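Local coordinates for putative exported protein (Bordetella pertussis Tohama I, PDB 2PFZ) that binds pyroglutamic acid as a periplasmic solute receptor, probably delivering it to a tripartite ATP-independent transporter, at residues P82-G87 against D296-Q301. Numbering follows the deposited sequence.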
ATOM      1  N   PRO A  82       0.115 -12.849  -1.693  1.00 16.25           N
ATOM      2  CA  PRO A  82      -0.475 -12.997  -3.053  1.00 16.34           C
ATOM      3  C   PRO A  82      -1.602 -14.021  -3.160  1.00 16.62           C
ATOM      4  O   PRO A  82      -1.659 -15.016  -2.423  1.00 15.95           O
ATOM      5  CB  PRO A  82       0.708 -13.435  -3.947  1.00 16.91           C
ATOM      6  CG  PRO A  82       1.777 -13.842  -3.053  1.00 17.34           C
ATOM      7  CD  PRO A  82       1.494 -13.369  -1.619  1.00 15.74           C
ATOM      8  N   PHE A  83      -2.519 -13.738  -4.068  1.00 16.19           N
ATOM      9  CA  PHE A  83      -3.622 -14.639  -4.380  1.00 16.44           C
ATOM     10  C   PHE A  83      -4.491 -15.080  -3.203  1.00 16.51           C
ATOM     11  O   PHE A  83      -4.880 -16.235  -3.083  1.00 17.35           O
ATOM     12  CB  PHE A  83      -3.114 -15.773  -5.298  1.00 16.24           C
ATOM     13  CG  PHE A  83      -2.806 -15.250  -6.666  1.00 15.38           C
ATOM     14  CD1 PHE A  83      -3.834 -15.122  -7.596  1.00 13.24           C
ATOM     15  CD2 PHE A  83      -1.549 -14.762  -6.981  1.00 14.17           C
ATOM     16  CE1 PHE A  83      -3.607 -14.570  -8.833  1.00 14.13           C
ATOM     17  CE2 PHE A  83      -1.323 -14.201  -8.271  1.00 14.29           C
ATOM     18  CZ  PHE A  83      -2.374 -14.128  -9.164  1.00 13.79           C
ATOM     19  N   LEU A  84      -4.774 -14.106  -2.345  1.00 15.84           N
ATOM     20  CA  LEU A  84      -5.684 -14.248  -1.227  1.00 15.43           C
ATOM     21  C   LEU A  84      -6.891 -13.335  -1.457  1.00 15.49           C
ATOM     22  O   LEU A  84      -8.024 -13.768  -1.246  1.00 16.61           O
ATOM     23  CB  LEU A  84      -4.972 -13.881   0.083  1.00 15.29           C
ATOM     24  CG  LEU A  84      -5.831 -13.923   1.340  1.00 15.04           C
ATOM     25  CD1 LEU A  84      -6.383 -15.311   1.602  1.00 17.98           C
ATOM     26  CD2 LEU A  84      -4.973 -13.425   2.481  1.00 15.50           C
ATOM     27  N   ALA A  85      -6.650 -12.084  -1.894  1.00 15.12           N
ATOM     28  CA  ALA A  85      -7.718 -11.141  -2.172  1.00 14.78           C
ATOM     29  C   ALA A  85      -7.275 -10.369  -3.397  1.00 15.09           C
ATOM     30  O   ALA A  85      -6.379  -9.517  -3.331  1.00 14.36           O
ATOM     31  CB  ALA A  85      -7.989 -10.188  -0.959  1.00 15.06           C
ATOM     32  N   THR A  86      -7.886 -10.694  -4.533  1.00 15.32           N
ATOM     33  CA  THR A  86      -7.341 -10.287  -5.824  1.00 15.85           C
ATOM     34  C   THR A  86      -8.304  -9.349  -6.564  1.00 16.93           C
ATOM     35  O   THR A  86      -8.374  -9.346  -7.786  1.00 17.57           O
ATOM     36  CB  THR A  86      -7.074 -11.546  -6.691  1.00 15.91           C
ATOM     37  OG1 THR A  86      -8.287 -12.312  -6.771  1.00 17.67           O
ATOM     38  CG2 THR A  86      -5.961 -12.412  -6.073  1.00 15.33           C
ATOM     39  N   GLY A  87      -9.041  -8.541  -5.817  1.00 16.73           N
ATOM     40  CA  GLY A  87      -9.932  -7.541  -6.410  1.00 16.12           C
ATOM     41  C   GLY A  87     -10.336  -6.562  -5.329  1.00 15.76           C
ATOM     42  O   GLY A  87     -10.074  -6.810  -4.154  1.00 16.00           O
ATOM     43  N   ASP A 296     -10.442 -16.565   9.180  1.00 20.06           N
ATOM     44  CA  ASP A 296     -11.820 -17.026   9.330  1.00 21.05           C
ATOM     45  C   ASP A 296     -12.816 -15.914   9.080  1.00 20.26           C
ATOM     46  O   ASP A 296     -13.771 -16.112   8.320  1.00 19.69           O
ATOM     47  CB  ASP A 296     -12.070 -17.694  10.693  1.00 21.53           C
ATOM     48  CG  ASP A 296     -11.346 -19.039  10.845  1.00 24.45           C
ATOM     49  OD1 ASP A 296     -10.799 -19.593   9.860  1.00 28.75           O
ATOM     50  OD2 ASP A 296     -11.337 -19.570  11.964  1.00 26.32           O
ATOM     51  N   ALA A 297     -12.583 -14.733   9.674  1.00 19.62           N
ATOM     52  CA  ALA A 297     -13.482 -13.586   9.453  1.00 19.09           C
ATOM     53  C   ALA A 297     -13.517 -13.165   7.996  1.00 18.96           C
ATOM     54  O   ALA A 297     -14.564 -12.788   7.486  1.00 17.71           O
ATOM     55  CB  ALA A 297     -13.107 -12.388  10.343  1.00 19.77           C
ATOM     56  N   TYR A 298     -12.369 -13.229   7.320  1.00 18.82           N
ATOM     57  CA  TYR A 298     -12.317 -12.881   5.900  1.00 19.76           C
ATOM     58  C   TYR A 298     -13.130 -13.875   5.061  1.00 20.92           C
ATOM     59  O   TYR A 298     -13.825 -13.496   4.103  1.00 20.25           O
ATOM     60  CB  TYR A 298     -10.867 -12.863   5.431  1.00 18.39           C
ATOM     61  CG  TYR A 298     -10.684 -12.780   3.937  1.00 17.20           C
ATOM     62  CD1 TYR A 298     -11.204 -11.700   3.213  1.00 16.30           C
ATOM     63  CD2 TYR A 298     -10.001 -13.775   3.241  1.00 16.60           C
ATOM     64  CE1 TYR A 298     -11.048 -11.620   1.831  1.00 16.99           C
ATOM     65  CE2 TYR A 298      -9.838 -13.698   1.851  1.00 14.71           C
ATOM     66  CZ  TYR A 298     -10.361 -12.615   1.166  1.00 15.77           C
ATOM     67  OH  TYR A 298     -10.214 -12.495  -0.204  1.00 17.14           O
ATOM     68  N   ARG A 299     -13.004 -15.146   5.418  1.00 22.90           N
ATOM     69  CA  ARG A 299     -13.650 -16.210   4.667  1.00 25.41           C
ATOM     70  C   ARG A 299     -15.150 -16.260   4.925  1.00 26.96           C
ATOM     71  O   ARG A 299     -15.872 -16.874   4.145  1.00 27.48           O
ATOM     72  CB  ARG A 299     -12.991 -17.569   4.947  1.00 25.44           C
ATOM     73  CG  ARG A 299     -11.605 -17.663   4.359  1.00 26.17           C
ATOM     74  CD  ARG A 299     -10.946 -19.001   4.626  1.00 28.72           C
ATOM     75  NE  ARG A 299      -9.640 -19.013   3.982  1.00 30.65           N
ATOM     76  CZ  ARG A 299      -8.607 -19.767   4.340  1.00 32.53           C
ATOM     77  NH1 ARG A 299      -8.699 -20.623   5.363  1.00 31.62           N
ATOM     78  NH2 ARG A 299      -7.472 -19.663   3.662  1.00 33.19           N
ATOM     79  N   LYS A 300     -15.601 -15.593   5.990  1.00 28.54           N
ATOM     80  CA  LYS A 300     -17.025 -15.489   6.338  1.00 30.92           C
ATOM     81  C   LYS A 300     -17.728 -14.359   5.603  1.00 31.74           C
ATOM     82  O   LYS A 300     -18.947 -14.275   5.602  1.00 32.64           O
ATOM     83  CB  LYS A 300     -17.206 -15.202   7.822  1.00 30.51           C
ATOM     84  CG  LYS A 300     -17.054 -16.367   8.787  1.00 33.20           C
ATOM     85  CD  LYS A 300     -17.017 -15.744  10.188  1.00 35.26           C
ATOM     86  CE  LYS A 300     -17.169 -16.738  11.331  1.00 37.78           C
ATOM     87  NZ  LYS A 300     -17.399 -15.946  12.568  1.00 38.37           N
ATOM     88  N   GLN A 301     -16.980 -13.455   5.005  1.00 33.41           N
ATOM     89  CA  GLN A 301     -17.632 -12.325   4.351  1.00 34.68           C
ATOM     90  C   GLN A 301     -18.110 -12.633   2.941  1.00 35.24           C
ATOM     91  O   GLN A 301     -17.571 -13.513   2.257  1.00 35.70           O
ATOM     92  CB  GLN A 301     -16.735 -11.107   4.384  1.00 35.08           C
ATOM     93  CG  GLN A 301     -16.556 -10.649   5.797  1.00 36.44           C
ATOM     94  CD  GLN A 301     -15.692  -9.472   5.892  1.00 36.98           C
ATOM     95  OE1 GLN A 301     -14.483  -9.605   6.063  1.00 38.13           O
ATOM     96  NE2 GLN A 301     -16.286  -8.285   5.766  1.00 37.00           N
ATOM     97  OXT GLN A 301     -19.059 -12.009   2.476  1.00 35.69           O
TER
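Tyr298 reaches from helix 289-299, near the C-terminus, to the loop before helix 88-107, and its hydroxyl donates a hydrogen bond to the backbone carbonyl of Leu84, with Tyr298 OH 2.7 Å from Leu84 O. The C=O...OH angle is 130°, and the donor stands 27° off the carbonyl plane. Leu84 O lies at the edge of the ring, near its plane. The Leu84 side chain runs past the tyrosine in the opposite direction and lays Leu84 CD1 3.8 Å from Tyr298 CE2. Ala85 CB sits 3.3 Å from Tyr298 OH, approaching the ring obliquely. CG anti to the backbone N (chi1 169°) directs the Tyr298 ring toward the loop, where Ala85 CA and Tyr298 CA are 9.5 Å apart. Ala90 and Leu94 of helix 88-107 also pack against the tyrosine, while Leu84 touches Leu78 and a backbone hydrogen bond ties Phe83 to Ala203. The contact thus joins the C-terminal end of this family 7 solute-binding protein to the lead-in of helix 88-107. One phenol does both jobs: its OH gives a carbonyl of the irregular segment 82-87 a hydrogen-bond donor, and its ring carbons pack against Leu84 CD1 and Ala85 CB.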